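Long-range contacts in 11R-lipoxygenase (Gersemia fruticosa, PDB 3VF1), which probably adds molecular oxygen to polyunsaturated fatty acids at a non-heme iron, in a calcium-dependent manner: residues Cys396-Met400 with Asn694-Ile698; Thr391-His397 with Gln574-Asn579; Leu189-Phe195 with Met429-Leu434; Leu499-His504 with Thr565-Phe569; Ala199-Phe204 with Ala631-Tyr636. All coordinates share one frame; numbering follows the deposited sequence.

Contact 1: Cys396-Met400 with Asn694-Ile698; sequences CHLMM and NSIAI. With FE2 (Fe (II) ion), chain E.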
# COMPACT_ATOMS: atom_id res chain seq x y z
N CYS A 396 -2.39 1.00 -5.35
CA CYS A 396 -2.20 0.44 -4.02
C CYS A 396 -3.25 0.96 -3.04
O CYS A 396 -4.08 0.20 -2.55
CB CYS A 396 -0.80 0.74 -3.47
SG CYS A 396 0.55 -0.16 -4.28
N HIS A 397 -3.21 2.26 -2.77
CA HIS A 397 -4.10 2.85 -1.78
C HIS A 397 -5.57 2.70 -2.15
O HIS A 397 -6.34 2.08 -1.42
CB HIS A 397 -3.75 4.33 -1.56
CG HIS A 397 -2.54 4.56 -0.72
ND1 HIS A 397 -2.60 5.12 0.54
CD2 HIS A 397 -1.23 4.29 -0.95
CE1 HIS A 397 -1.38 5.20 1.05
NE2 HIS A 397 -0.53 4.70 0.17
N LEU A 398 -5.97 3.27 -3.29
CA LEU A 398 -7.38 3.33 -3.65
C LEU A 398 -7.96 1.99 -4.10
O LEU A 398 -9.11 1.67 -3.78
CB LEU A 398 -7.60 4.39 -4.75
CG LEU A 398 -7.17 5.81 -4.38
CD1 LEU A 398 -7.55 6.79 -5.47
CD2 LEU A 398 -7.77 6.24 -3.05
N MET A 399 -7.18 1.20 -4.82
CA MET A 399 -7.67 -0.08 -5.34
C MET A 399 -7.85 -1.13 -4.24
O MET A 399 -8.59 -2.10 -4.41
CB MET A 399 -6.73 -0.62 -6.42
CG MET A 399 -6.91 0.05 -7.78
SD MET A 399 -8.48 -0.38 -8.57
CE MET A 399 -8.20 -2.09 -9.01
N MET A 400 -7.18 -0.94 -3.11
CA MET A 400 -7.25 -1.91 -2.02
C MET A 400 -8.29 -1.53 -0.96
O MET A 400 -8.72 -2.38 -0.18
CB MET A 400 -5.89 -2.08 -1.35
CG MET A 400 -4.87 -2.84 -2.18
SD MET A 400 -5.42 -4.50 -2.62
CE MET A 400 -5.92 -4.25 -4.32
N ASN A 694 2.80 -4.97 7.14
CA ASN A 694 1.70 -5.86 6.82
C ASN A 694 0.60 -5.19 6.01
O ASN A 694 -0.11 -5.85 5.25
CB ASN A 694 1.09 -6.45 8.10
CG ASN A 694 1.75 -7.75 8.51
OD1 ASN A 694 1.94 -8.65 7.69
ND2 ASN A 694 2.12 -7.85 9.79
N SER A 695 0.46 -3.87 6.16
CA SER A 695 -0.64 -3.15 5.53
C SER A 695 -0.22 -1.81 4.93
O SER A 695 0.95 -1.43 4.97
CB SER A 695 -1.75 -2.90 6.55
OG SER A 695 -1.30 -2.06 7.59
N ILE A 696 -1.20 -1.12 4.36
CA ILE A 696 -1.02 0.23 3.86
C ILE A 696 -1.53 1.21 4.91
O ILE A 696 -2.72 1.54 4.94
CB ILE A 696 -1.83 0.45 2.57
CG1 ILE A 696 -1.34 -0.49 1.46
CG2 ILE A 696 -1.74 1.91 2.11
CD1 ILE A 696 -2.22 -0.48 0.23
N ALA A 697 -0.63 1.68 5.77
CA ALA A 697 -1.01 2.60 6.83
C ALA A 697 -0.33 3.95 6.66
O ALA A 697 -0.37 4.79 7.57
CB ALA A 697 -0.66 2.00 8.19
N ILE A 698 0.28 4.18 5.51
CA ILE A 698 1.00 5.42 5.26
C ILE A 698 1.22 5.64 3.76
O ILE A 698 1.54 6.75 3.33
CB ILE A 698 2.37 5.42 5.98
CG1 ILE A 698 2.93 6.84 6.10
CG2 ILE A 698 3.36 4.50 5.26
CD1 ILE A 698 2.17 7.71 7.08
OXT ILE A 698 1.07 4.73 2.95
FE FE2 E . 1.55 4.77 0.71
O HOH W 1 2.49 6.77 1.49
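H397 turns its CG away from its own carbonyl carbon (chi1 -77°), and the ring swings out from the helix toward the C-terminal tail. I696 holds CG2 opposite its backbone N, which sets this methyl over the middle of one face of the H397 imidazole. The CH-pi approach is close to perpendicular: I696 CG2 lies 3.5 Å from the centroid of the H397 ring, 13° off the ring normal. The other branch of I696 runs back to the helix. Its CD1 meets the backbone O of C396 at 3.4 Å and also touches M400 CG.

No hydrogen bond joins the two segments; a metal does. H397 NE2 binds the iron at 2.2 Å. OXT of I698, part of the C-terminal carboxylate, binds it at 2.3 Å. This carboxylate stands at the edge of the imidazole, with I698 C in the ring plane. The ligand is the chain end itself, not a side chain. A water oxygen binds the iron at 2.4 Å, and H392, H575 and N579 complete the shell. A terminal carboxylate binding iron beside helical histidines is the hallmark of the lipoxygenase non-heme iron site.

Contact 2: Thr391-His397 with Gln574-Asn579; sequences THLLRCH and QHAAVN. With FE2 (Fe (II) ion), chain E.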
# COMPACT_ATOMS: atom_id res chain seq x y z
N THR A 391 0.93 4.22 -9.91
CA THR A 391 1.60 3.08 -9.28
C THR A 391 1.38 3.06 -7.77
O THR A 391 1.18 1.99 -7.19
CB THR A 391 3.11 3.09 -9.56
OG1 THR A 391 3.34 3.08 -10.97
CG2 THR A 391 3.78 1.87 -8.92
N HIS A 392 1.43 4.22 -7.14
CA HIS A 392 1.33 4.29 -5.68
C HIS A 392 -0.10 4.52 -5.21
O HIS A 392 -0.72 3.62 -4.65
CB HIS A 392 2.25 5.37 -5.12
CG HIS A 392 2.17 5.51 -3.63
ND1 HIS A 392 2.01 6.72 -3.00
CD2 HIS A 392 2.23 4.58 -2.65
CE1 HIS A 392 1.98 6.54 -1.69
NE2 HIS A 392 2.11 5.24 -1.45
N LEU A 393 -0.62 5.73 -5.42
CA LEU A 393 -1.92 6.09 -4.87
C LEU A 393 -3.06 5.23 -5.41
O LEU A 393 -3.78 4.59 -4.64
CB LEU A 393 -2.21 7.58 -5.11
CG LEU A 393 -1.33 8.53 -4.28
CD1 LEU A 393 -1.61 9.98 -4.65
CD2 LEU A 393 -1.55 8.30 -2.79
N LEU A 394 -3.24 5.20 -6.73
CA LEU A 394 -4.35 4.45 -7.31
C LEU A 394 -4.21 2.95 -7.10
O LEU A 394 -5.07 2.32 -6.46
CB LEU A 394 -4.47 4.74 -8.81
CG LEU A 394 -5.55 3.89 -9.51
CD1 LEU A 394 -6.92 4.15 -8.89
CD2 LEU A 394 -5.57 4.16 -11.00
N ARG A 395 -3.14 2.37 -7.62
CA ARG A 395 -3.03 0.92 -7.71
C ARG A 395 -2.73 0.23 -6.38
O ARG A 395 -2.82 -1.00 -6.28
CB ARG A 395 -1.98 0.53 -8.76
CG ARG A 395 -2.43 0.79 -10.19
CD ARG A 395 -1.42 0.30 -11.21
NE ARG A 395 -1.23 -1.15 -11.15
CZ ARG A 395 -2.04 -2.04 -11.72
NH1 ARG A 395 -3.12 -1.65 -12.39
NH2 ARG A 395 -1.77 -3.34 -11.61
N CYS A 396 -2.39 1.00 -5.35
CA CYS A 396 -2.20 0.44 -4.02
C CYS A 396 -3.25 0.96 -3.04
O CYS A 396 -4.08 0.20 -2.55
CB CYS A 396 -0.80 0.74 -3.47
SG CYS A 396 0.55 -0.16 -4.28
N HIS A 397 -3.21 2.26 -2.77
CA HIS A 397 -4.10 2.85 -1.78
C HIS A 397 -5.57 2.70 -2.15
O HIS A 397 -6.34 2.08 -1.42
CB HIS A 397 -3.75 4.33 -1.56
CG HIS A 397 -2.54 4.56 -0.72
ND1 HIS A 397 -2.60 5.12 0.54
CD2 HIS A 397 -1.23 4.29 -0.95
CE1 HIS A 397 -1.38 5.20 1.05
NE2 HIS A 397 -0.53 4.70 0.17
N GLN A 574 3.82 -4.97 -2.47
CA GLN A 574 3.76 -3.99 -3.55
C GLN A 574 3.86 -2.57 -3.00
O GLN A 574 4.67 -1.77 -3.47
CB GLN A 574 2.48 -4.15 -4.36
CG GLN A 574 2.42 -3.25 -5.60
CD GLN A 574 3.49 -3.59 -6.63
OE1 GLN A 574 4.29 -4.51 -6.44
NE2 GLN A 574 3.52 -2.84 -7.72
N HIS A 575 3.03 -2.25 -2.01
CA HIS A 575 3.05 -0.92 -1.42
C HIS A 575 4.43 -0.59 -0.87
O HIS A 575 4.92 0.52 -1.05
CB HIS A 575 2.01 -0.79 -0.31
CG HIS A 575 2.03 0.54 0.37
ND1 HIS A 575 2.58 0.73 1.62
CD2 HIS A 575 1.57 1.75 -0.03
CE1 HIS A 575 2.46 2.00 1.96
NE2 HIS A 575 1.86 2.64 0.97
N ALA A 576 5.05 -1.56 -0.22
CA ALA A 576 6.37 -1.35 0.37
C ALA A 576 7.40 -1.03 -0.71
O ALA A 576 8.24 -0.15 -0.53
CB ALA A 576 6.80 -2.58 1.16
N ALA A 577 7.32 -1.74 -1.82
CA ALA A 577 8.30 -1.61 -2.89
C ALA A 577 8.24 -0.23 -3.55
O ALA A 577 9.27 0.34 -3.92
CB ALA A 577 8.10 -2.70 -3.93
N VAL A 578 7.03 0.30 -3.70
CA VAL A 578 6.83 1.56 -4.40
C VAL A 578 6.64 2.74 -3.45
O VAL A 578 6.43 3.87 -3.90
CB VAL A 578 5.61 1.50 -5.34
CG1 VAL A 578 5.65 0.22 -6.17
CG2 VAL A 578 4.32 1.58 -4.54
N ASN A 579 6.70 2.50 -2.15
CA ASN A 579 6.46 3.55 -1.17
C ASN A 579 7.71 3.90 -0.35
O ASN A 579 8.16 5.03 -0.36
CB ASN A 579 5.31 3.16 -0.24
CG ASN A 579 4.84 4.31 0.64
OD1 ASN A 579 3.80 4.92 0.38
ND2 ASN A 579 5.60 4.61 1.68
FE FE2 E . 1.55 4.77 0.71
O HOH W 1 2.49 6.77 1.49
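H392 and H575 meet rim to rim, neither ring over the face of the other. Their planes differ by 28° and their centroids are 5.4 Å apart. H575 NE2 lies in the plane of the H392 ring, at its edge. H397 is turned more steeply, its plane 63° from that of H575. N579 comes across H392, with its amide plane 56° from the imidazole. All four groups aim one atom at the same point, the iron. H392 NE2 binds it at 2.3 Å, H575 NE2 at 2.2 Å and N579 OD1 at 2.3 Å. The short separation of H392 NE2 and N579 OD1, 2.5 Å, reflects the shared metal and is not a hydrogen bond.

The helices run nearly antiparallel. A wider pi-type turn in 391-397 lets H392 and H397 reach the iron from one helix. H392, H575 and N579 each hold CG opposite the backbone N, which carries these groups out to the metal. Away from the metal, the helices meet through apolar atoms: T391 CG2 touches V578 CG1 at 3.7 Å, and C396 SG rests on Q574 CG at 3.8 Å.

The second shell fixes the amide: N579 ND2 is hydrogen-bonded to L632 O, so OD1 is the atom left to face the metal. Q574 OE1 is hydrogen-bonded to Y492 OH. Three imidazoles, one amide oxygen, the I698 carboxylate and a water make six ligands. This is consistent with lipoxygenase chemistry, in which the ferric form carries a hydroxide that takes hydrogen from the substrate; the ion here is modelled as iron(II).

Contact 3: Leu189-Phe195 with Met429-Leu434; sequences LPKDVQF and MAINTL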
# COMPACT_ATOMS: atom_id res chain seq x y z
N LEU A 189 -14.37 8.73 11.35
CA LEU A 189 -14.39 7.28 11.21
C LEU A 189 -14.60 6.61 12.56
O LEU A 189 -14.29 7.20 13.60
CB LEU A 189 -13.07 6.78 10.61
CG LEU A 189 -12.84 7.00 9.11
CD1 LEU A 189 -11.40 6.68 8.76
CD2 LEU A 189 -13.79 6.16 8.29
N PRO A 190 -15.14 5.38 12.56
CA PRO A 190 -15.21 4.59 13.79
C PRO A 190 -13.84 4.47 14.44
O PRO A 190 -12.85 4.29 13.74
CB PRO A 190 -15.70 3.23 13.30
CG PRO A 190 -16.47 3.54 12.06
CD PRO A 190 -15.76 4.69 11.41
N LYS A 191 -13.80 4.56 15.77
CA LYS A 191 -12.53 4.57 16.49
C LYS A 191 -11.66 3.36 16.14
O LYS A 191 -10.44 3.44 16.15
CB LYS A 191 -12.78 4.61 18.00
CG LYS A 191 -11.71 5.36 18.78
CD LYS A 191 -12.03 5.40 20.26
CE LYS A 191 -11.32 6.54 20.97
NZ LYS A 191 -9.84 6.45 20.87
N ASP A 192 -12.31 2.24 15.83
CA ASP A 192 -11.60 0.99 15.57
C ASP A 192 -10.72 1.03 14.32
O ASP A 192 -9.79 0.24 14.19
CB ASP A 192 -12.59 -0.18 15.46
CG ASP A 192 -13.10 -0.64 16.81
OD1 ASP A 192 -12.33 -0.61 17.79
OD2 ASP A 192 -14.29 -1.02 16.89
N VAL A 193 -11.01 1.96 13.41
CA VAL A 193 -10.24 2.06 12.17
C VAL A 193 -9.57 3.42 12.01
O VAL A 193 -9.21 3.82 10.90
CB VAL A 193 -11.12 1.78 10.94
CG1 VAL A 193 -11.72 0.38 11.02
CG2 VAL A 193 -12.21 2.83 10.80
N GLN A 194 -9.40 4.14 13.12
CA GLN A 194 -8.73 5.43 13.09
C GLN A 194 -7.22 5.26 13.16
O GLN A 194 -6.73 4.14 13.35
CB GLN A 194 -9.20 6.31 14.25
CG GLN A 194 -10.61 6.85 14.08
CD GLN A 194 -11.03 7.74 15.23
OE1 GLN A 194 -10.30 7.89 16.21
NE2 GLN A 194 -12.22 8.32 15.12
N PHE A 195 -6.50 6.36 13.01
CA PHE A 195 -5.05 6.34 13.14
C PHE A 195 -4.66 5.90 14.55
O PHE A 195 -5.24 6.35 15.53
CB PHE A 195 -4.47 7.74 12.87
CG PHE A 195 -4.51 8.13 11.42
CD1 PHE A 195 -4.10 7.25 10.43
CD2 PHE A 195 -4.95 9.39 11.04
CE1 PHE A 195 -4.13 7.62 9.10
CE2 PHE A 195 -4.98 9.77 9.72
CZ PHE A 195 -4.57 8.88 8.74
N MET A 429 -8.22 2.67 5.50
CA MET A 429 -9.34 3.61 5.45
C MET A 429 -8.94 4.96 6.04
O MET A 429 -9.29 6.01 5.50
CB MET A 429 -10.55 3.05 6.19
CG MET A 429 -11.40 2.10 5.36
SD MET A 429 -12.84 1.45 6.23
CE MET A 429 -12.06 0.42 7.46
N ALA A 430 -8.21 4.94 7.15
CA ALA A 430 -7.76 6.17 7.79
C ALA A 430 -6.88 6.99 6.85
O ALA A 430 -7.15 8.17 6.63
CB ALA A 430 -7.00 5.85 9.07
N ILE A 431 -5.84 6.37 6.30
CA ILE A 431 -4.88 7.09 5.47
C ILE A 431 -5.50 7.61 4.17
O ILE A 431 -5.16 8.69 3.71
CB ILE A 431 -3.64 6.22 5.12
CG1 ILE A 431 -2.58 7.07 4.42
CG2 ILE A 431 -4.03 5.05 4.24
CD1 ILE A 431 -2.11 8.27 5.22
N ASN A 432 -6.42 6.84 3.60
CA ASN A 432 -7.08 7.25 2.36
C ASN A 432 -8.04 8.41 2.56
O ASN A 432 -8.22 9.24 1.68
CB ASN A 432 -7.81 6.07 1.72
CG ASN A 432 -6.88 5.13 0.98
OD1 ASN A 432 -5.66 5.22 1.11
ND2 ASN A 432 -7.46 4.24 0.19
N THR A 433 -8.68 8.45 3.73
CA THR A 433 -9.57 9.55 4.06
C THR A 433 -8.76 10.83 4.17
O THR A 433 -9.19 11.89 3.72
CB THR A 433 -10.32 9.30 5.38
OG1 THR A 433 -11.14 8.13 5.26
CG2 THR A 433 -11.20 10.50 5.72
N LEU A 434 -7.58 10.73 4.79
CA LEU A 434 -6.67 11.85 4.88
C LEU A 434 -6.17 12.22 3.49
O LEU A 434 -6.10 13.40 3.14
CB LEU A 434 -5.48 11.50 5.78
CG LEU A 434 -4.45 12.61 6.00
CD1 LEU A 434 -5.04 13.72 6.85
CD2 LEU A 434 -3.19 12.05 6.63
O HOH W 2 -8.04 2.73 8.94
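F195 and A430 make the central apolar contact. The A430 methyl sits over one face of the F195 ring, displaced toward the rim. This is a CH-pi contact, with A430 CB 3.8 Å from the ring centroid of F195. F195 CE1 comes to 3.4 Å from A430 CB. The far end of the ring reaches along the helix, and F195 CZ comes within 4.1 Å of L434 CD2. With chi1 at -73°, F195 CG lies beside the backbone N and the ring runs alongside the helix.

Two further contacts flank this one. V193 CG1 packs on the end of M429, 3.6 Å from CE; the M429 chain is bent at its last torsion. L189 CD1 lies against A430 CA and T433 OG1, and the L189 and T433 side chains run antiparallel past one another.

Polar links across the contact run through water. One water donates to V193 O at 2.5 Å and accepts from A430 N at 2.8 Å. That amide lies in the first turn of its helix, where N-H groups need partners from outside.

Within each segment, side chains close local bonds. Q194 NE2 donates to L189 O at 2.8 Å and ties the turn together. T433 OG1 donates to M429 O, and T433 N reaches the same oxygen from the opposite face of its plane.

Helix 428-438 packs on this loop and on helix 369-410, where I431 touches H397; W408 of that helix touches both V193 and M429. The loop also meets W126 of the PLAT domain through K191 and D192.

Contact 4: Leu499-His504 with Thr565-Phe569; sequences LWNVIH and TVVVF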
# COMPACT_ATOMS: atom_id res chain seq x y z
N LEU A 499 8.01 -13.68 -2.83
CA LEU A 499 7.02 -13.30 -1.83
C LEU A 499 5.61 -13.67 -2.27
O LEU A 499 4.80 -14.12 -1.47
CB LEU A 499 7.10 -11.79 -1.57
CG LEU A 499 8.36 -11.35 -0.81
CD1 LEU A 499 8.73 -9.92 -1.15
CD2 LEU A 499 8.14 -11.50 0.69
N TRP A 500 5.33 -13.47 -3.55
CA TRP A 500 4.03 -13.81 -4.11
C TRP A 500 3.73 -15.29 -3.90
O TRP A 500 2.65 -15.65 -3.43
CB TRP A 500 4.00 -13.49 -5.61
CG TRP A 500 2.74 -13.93 -6.28
CD1 TRP A 500 2.49 -15.16 -6.82
CD2 TRP A 500 1.55 -13.16 -6.49
NE1 TRP A 500 1.22 -15.20 -7.35
CE2 TRP A 500 0.63 -13.98 -7.16
CE3 TRP A 500 1.19 -11.85 -6.17
CZ2 TRP A 500 -0.64 -13.54 -7.52
CZ3 TRP A 500 -0.07 -11.41 -6.53
CH2 TRP A 500 -0.97 -12.25 -7.20
N ASN A 501 4.69 -16.14 -4.24
CA ASN A 501 4.52 -17.59 -4.12
C ASN A 501 4.44 -18.04 -2.67
O ASN A 501 3.75 -19.01 -2.35
CB ASN A 501 5.65 -18.32 -4.84
CG ASN A 501 5.52 -18.26 -6.35
OD1 ASN A 501 4.41 -18.35 -6.89
ND2 ASN A 501 6.64 -18.10 -7.05
N VAL A 502 5.16 -17.36 -1.79
CA VAL A 502 5.14 -17.68 -0.37
C VAL A 502 3.83 -17.24 0.27
O VAL A 502 3.30 -17.92 1.15
CB VAL A 502 6.33 -17.05 0.38
CG1 VAL A 502 5.97 -16.74 1.82
CG2 VAL A 502 7.54 -17.98 0.32
N ILE A 503 3.31 -16.10 -0.17
CA ILE A 503 2.04 -15.59 0.33
C ILE A 503 0.88 -16.43 -0.22
O ILE A 503 -0.11 -16.66 0.46
CB ILE A 503 1.82 -14.12 -0.05
CG1 ILE A 503 2.76 -13.22 0.75
CG2 ILE A 503 0.37 -13.71 0.20
CD1 ILE A 503 2.77 -11.78 0.30
N HIS A 504 1.02 -16.87 -1.47
CA HIS A 504 -0.01 -17.70 -2.08
C HIS A 504 -0.12 -19.02 -1.34
O HIS A 504 -1.21 -19.55 -1.15
CB HIS A 504 0.31 -17.97 -3.55
CG HIS A 504 -0.74 -18.76 -4.26
ND1 HIS A 504 -0.74 -20.14 -4.29
CD2 HIS A 504 -1.83 -18.37 -4.97
CE1 HIS A 504 -1.78 -20.56 -4.98
NE2 HIS A 504 -2.46 -19.51 -5.40
N THR A 565 -4.74 -13.63 -2.34
CA THR A 565 -3.30 -13.49 -2.51
C THR A 565 -2.98 -12.11 -3.06
O THR A 565 -2.04 -11.45 -2.62
CB THR A 565 -2.74 -14.57 -3.46
OG1 THR A 565 -2.91 -15.87 -2.88
CG2 THR A 565 -1.26 -14.34 -3.73
N VAL A 566 -3.78 -11.67 -4.03
CA VAL A 566 -3.62 -10.35 -4.62
C VAL A 566 -3.72 -9.26 -3.55
O VAL A 566 -2.91 -8.33 -3.53
CB VAL A 566 -4.69 -10.08 -5.70
CG1 VAL A 566 -4.80 -8.59 -6.00
CG2 VAL A 566 -4.38 -10.86 -6.97
N VAL A 567 -4.70 -9.38 -2.67
CA VAL A 567 -4.93 -8.37 -1.64
C VAL A 567 -3.78 -8.31 -0.65
O VAL A 567 -3.25 -7.24 -0.36
CB VAL A 567 -6.24 -8.64 -0.88
CG1 VAL A 567 -6.41 -7.64 0.26
CG2 VAL A 567 -7.43 -8.58 -1.82
N VAL A 568 -3.39 -9.47 -0.12
CA VAL A 568 -2.33 -9.54 0.88
C VAL A 568 -1.00 -9.05 0.29
O VAL A 568 -0.24 -8.34 0.96
CB VAL A 568 -2.14 -10.97 1.41
CG1 VAL A 568 -0.92 -11.06 2.32
CG2 VAL A 568 -3.39 -11.43 2.16
N PHE A 569 -0.74 -9.42 -0.95
CA PHE A 569 0.51 -9.04 -1.61
C PHE A 569 0.57 -7.54 -1.88
O PHE A 569 1.61 -6.91 -1.69
CB PHE A 569 0.67 -9.81 -2.93
CG PHE A 569 1.89 -9.41 -3.71
CD1 PHE A 569 3.10 -10.05 -3.49
CD2 PHE A 569 1.82 -8.40 -4.66
CE1 PHE A 569 4.22 -9.68 -4.21
CE2 PHE A 569 2.95 -8.04 -5.38
CZ PHE A 569 4.15 -8.68 -5.15
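Helices 499-504 and 565-569 cross at 124° between their N-to-C directions, with the axes 9.6 Å apart at closest approach. W500 fills much of the gap. Its CG stands opposite the backbone N, and the indole reaches across to the second helix. The edge of the indole points at the face of F569, a T-shaped pair with planes at 71°. The nearest atoms are W500 CE3 and F569 CG, 3.5 Å apart. One flat side of the indole receives T565: the methyl CG2 is centred over the six-membered ring of W500, 3.8 Å from its centroid. V566 lies alongside, with CG2 3.7 Å from W500 CH2.

I503 takes the other side of the crossing. Its CG2 touches V568 CG1 at 3.6 Å, while its CD1 runs across F569. At the margin, H504 CD2 approaches T565 OG1 at 3.4 Å. That hydroxyl is hydrogen-bonded within its own helix, to V561 O. An alanine at W500 is likely to leave the T565 methyl without its aromatic face and open a gap beside F569 and V566.

L475 packs on both W500 and F569 from helix 475-481, and V502 faces helix 653-676. This is helix-helix packing within the mainly helical lipoxygenase catalytic domain, on the same helix 557-579 that brings H575 to the iron.

Contact 5: Ala199-Phe204 with Ala631-Tyr636; sequences ATSSLF and ALTTIY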
# COMPACT_ATOMS: atom_id res chain seq x y z
N ALA A 199 -0.30 11.91 15.65
CA ALA A 199 0.60 12.74 14.87
C ALA A 199 0.39 12.54 13.37
O ALA A 199 0.67 13.43 12.57
CB ALA A 199 2.05 12.45 15.24
N THR A 200 -0.10 11.36 13.00
CA THR A 200 -0.28 11.00 11.60
C THR A 200 -1.17 11.99 10.85
O THR A 200 -0.89 12.34 9.70
CB THR A 200 -0.89 9.60 11.46
OG1 THR A 200 -0.10 8.65 12.19
CG2 THR A 200 -0.96 9.18 10.00
N SER A 201 -2.24 12.42 11.49
CA SER A 201 -3.23 13.28 10.85
C SER A 201 -2.65 14.58 10.30
O SER A 201 -3.21 15.18 9.38
CB SER A 201 -4.37 13.60 11.82
OG SER A 201 -3.88 14.11 13.05
N SER A 202 -1.52 15.02 10.86
CA SER A 202 -0.90 16.28 10.46
C SER A 202 0.50 16.06 9.90
O SER A 202 1.45 16.73 10.30
CB SER A 202 -0.84 17.24 11.65
OG SER A 202 -0.02 16.72 12.68
N LEU A 203 0.63 15.12 8.97
CA LEU A 203 1.93 14.73 8.46
C LEU A 203 2.18 15.25 7.04
O LEU A 203 3.33 15.43 6.63
CB LEU A 203 2.07 13.20 8.48
CG LEU A 203 3.42 12.64 8.92
CD1 LEU A 203 3.74 13.03 10.35
CD2 LEU A 203 3.43 11.12 8.76
N PHE A 204 1.11 15.48 6.29
CA PHE A 204 1.23 15.90 4.90
C PHE A 204 1.06 17.41 4.72
O PHE A 204 0.98 17.90 3.59
CB PHE A 204 0.21 15.15 4.03
CG PHE A 204 0.32 13.66 4.14
CD1 PHE A 204 1.50 13.06 4.56
CD2 PHE A 204 -0.76 12.85 3.83
CE1 PHE A 204 1.59 11.68 4.67
CE2 PHE A 204 -0.67 11.48 3.93
CZ PHE A 204 0.51 10.89 4.35
N ALA A 631 7.67 12.11 4.85
CA ALA A 631 6.43 11.77 5.55
C ALA A 631 5.85 10.45 5.07
O ALA A 631 5.45 9.61 5.87
CB ALA A 631 5.41 12.89 5.38
N LEU A 632 5.81 10.26 3.75
CA LEU A 632 5.25 9.04 3.17
C LEU A 632 6.01 7.79 3.60
O LEU A 632 5.45 6.70 3.61
CB LEU A 632 5.25 9.14 1.64
CG LEU A 632 4.33 10.19 1.01
CD1 LEU A 632 4.51 10.21 -0.50
CD2 LEU A 632 2.88 9.93 1.37
N THR A 633 7.28 7.95 3.97
CA THR A 633 8.11 6.82 4.37
C THR A 633 8.19 6.69 5.89
O THR A 633 9.12 6.08 6.42
CB THR A 633 9.54 6.91 3.80
OG1 THR A 633 10.21 8.06 4.34
CG2 THR A 633 9.51 7.00 2.28
N THR A 634 7.22 7.27 6.60
CA THR A 634 7.19 7.21 8.05
C THR A 634 6.87 5.80 8.54
O THR A 634 5.84 5.23 8.19
CB THR A 634 6.14 8.17 8.64
OG1 THR A 634 6.49 9.52 8.31
CG2 THR A 634 6.06 8.03 10.15
N ILE A 635 7.77 5.24 9.35
CA ILE A 635 7.54 3.95 9.98
C ILE A 635 7.59 4.10 11.50
O ILE A 635 8.63 4.39 12.07
CB ILE A 635 8.60 2.91 9.55
CG1 ILE A 635 8.39 2.52 8.09
CG2 ILE A 635 8.51 1.67 10.44
CD1 ILE A 635 9.42 1.54 7.56
N TYR A 636 6.44 3.90 12.14
CA TYR A 636 6.36 4.01 13.59
C TYR A 636 6.95 2.78 14.27
O TYR A 636 6.95 1.69 13.70
CB TYR A 636 4.91 4.21 14.02
CG TYR A 636 4.32 5.53 13.55
CD1 TYR A 636 4.70 6.72 14.14
CD2 TYR A 636 3.41 5.57 12.51
CE1 TYR A 636 4.17 7.93 13.71
CE2 TYR A 636 2.87 6.77 12.07
CZ TYR A 636 3.26 7.94 12.68
OH TYR A 636 2.74 9.15 12.25
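L203 and F204 pack against A631, where the loop between helices 148-164 and 208-213 meets the C-terminal end of helix 619-632 in the lipoxygenase fold. A631 CB lies 3.5 Å from L203 O and also touches L203 CG. It sits at the edge of the F204 ring, in its plane, with A631 CB 4.0 Å from F204 CD1. The far end of that ring crosses L632 at about a right angle, and F204 CZ is 3.9 Å from L632 CD2. A chi1 of -56° lays F204 CG beside its backbone N and brings the ring to the helix. A serine in place of F204 would probably leave L632 CD2 and one side of the A631 methyl without apolar cover.

Further along, T200 OG1 and Y636 OH share a hydrogen bond of 2.9 Å. The two side chains cross obliquely.

The next shell holds these groups in place. D197 O is a second hydrogen-bond partner of T200 OG1. I431 and L434 of helix 428-438 also touch F204. This helix end borders the metal site, the L632 side chain coming within about 5 Å of the iron.

The turn after the helix is closed by T634. Its N and its OG1 both reach A631 O from the same face of the carbonyl plane, OG1 at 2.7 Å. L203 and T634 meet tip to tip, L203 CD2 being 3.5 Å from T634 OG1.

Contacts 1 and 2 share C396, H397 and the iron, and lie about 7 Å apart, centre to centre, near the middle of the folded chain. Both use helix 369-410. Contact 4 lies farther out, its centre about 15 Å from each, and shares helix 557-579 with contact 2. Contacts 3 and 5 touch through F195, T200, L434 and F204, with centres about 14 Å apart. Along the chain, 189-195 and 199-204 come first and the iron-binding tail 694-698 last. Contacts 1, 3 and 5 cross one another in sequence. Loops from early in the chain, central helices and the chain end meet near the iron; contact 4 touches neither contact 3 nor contact 5.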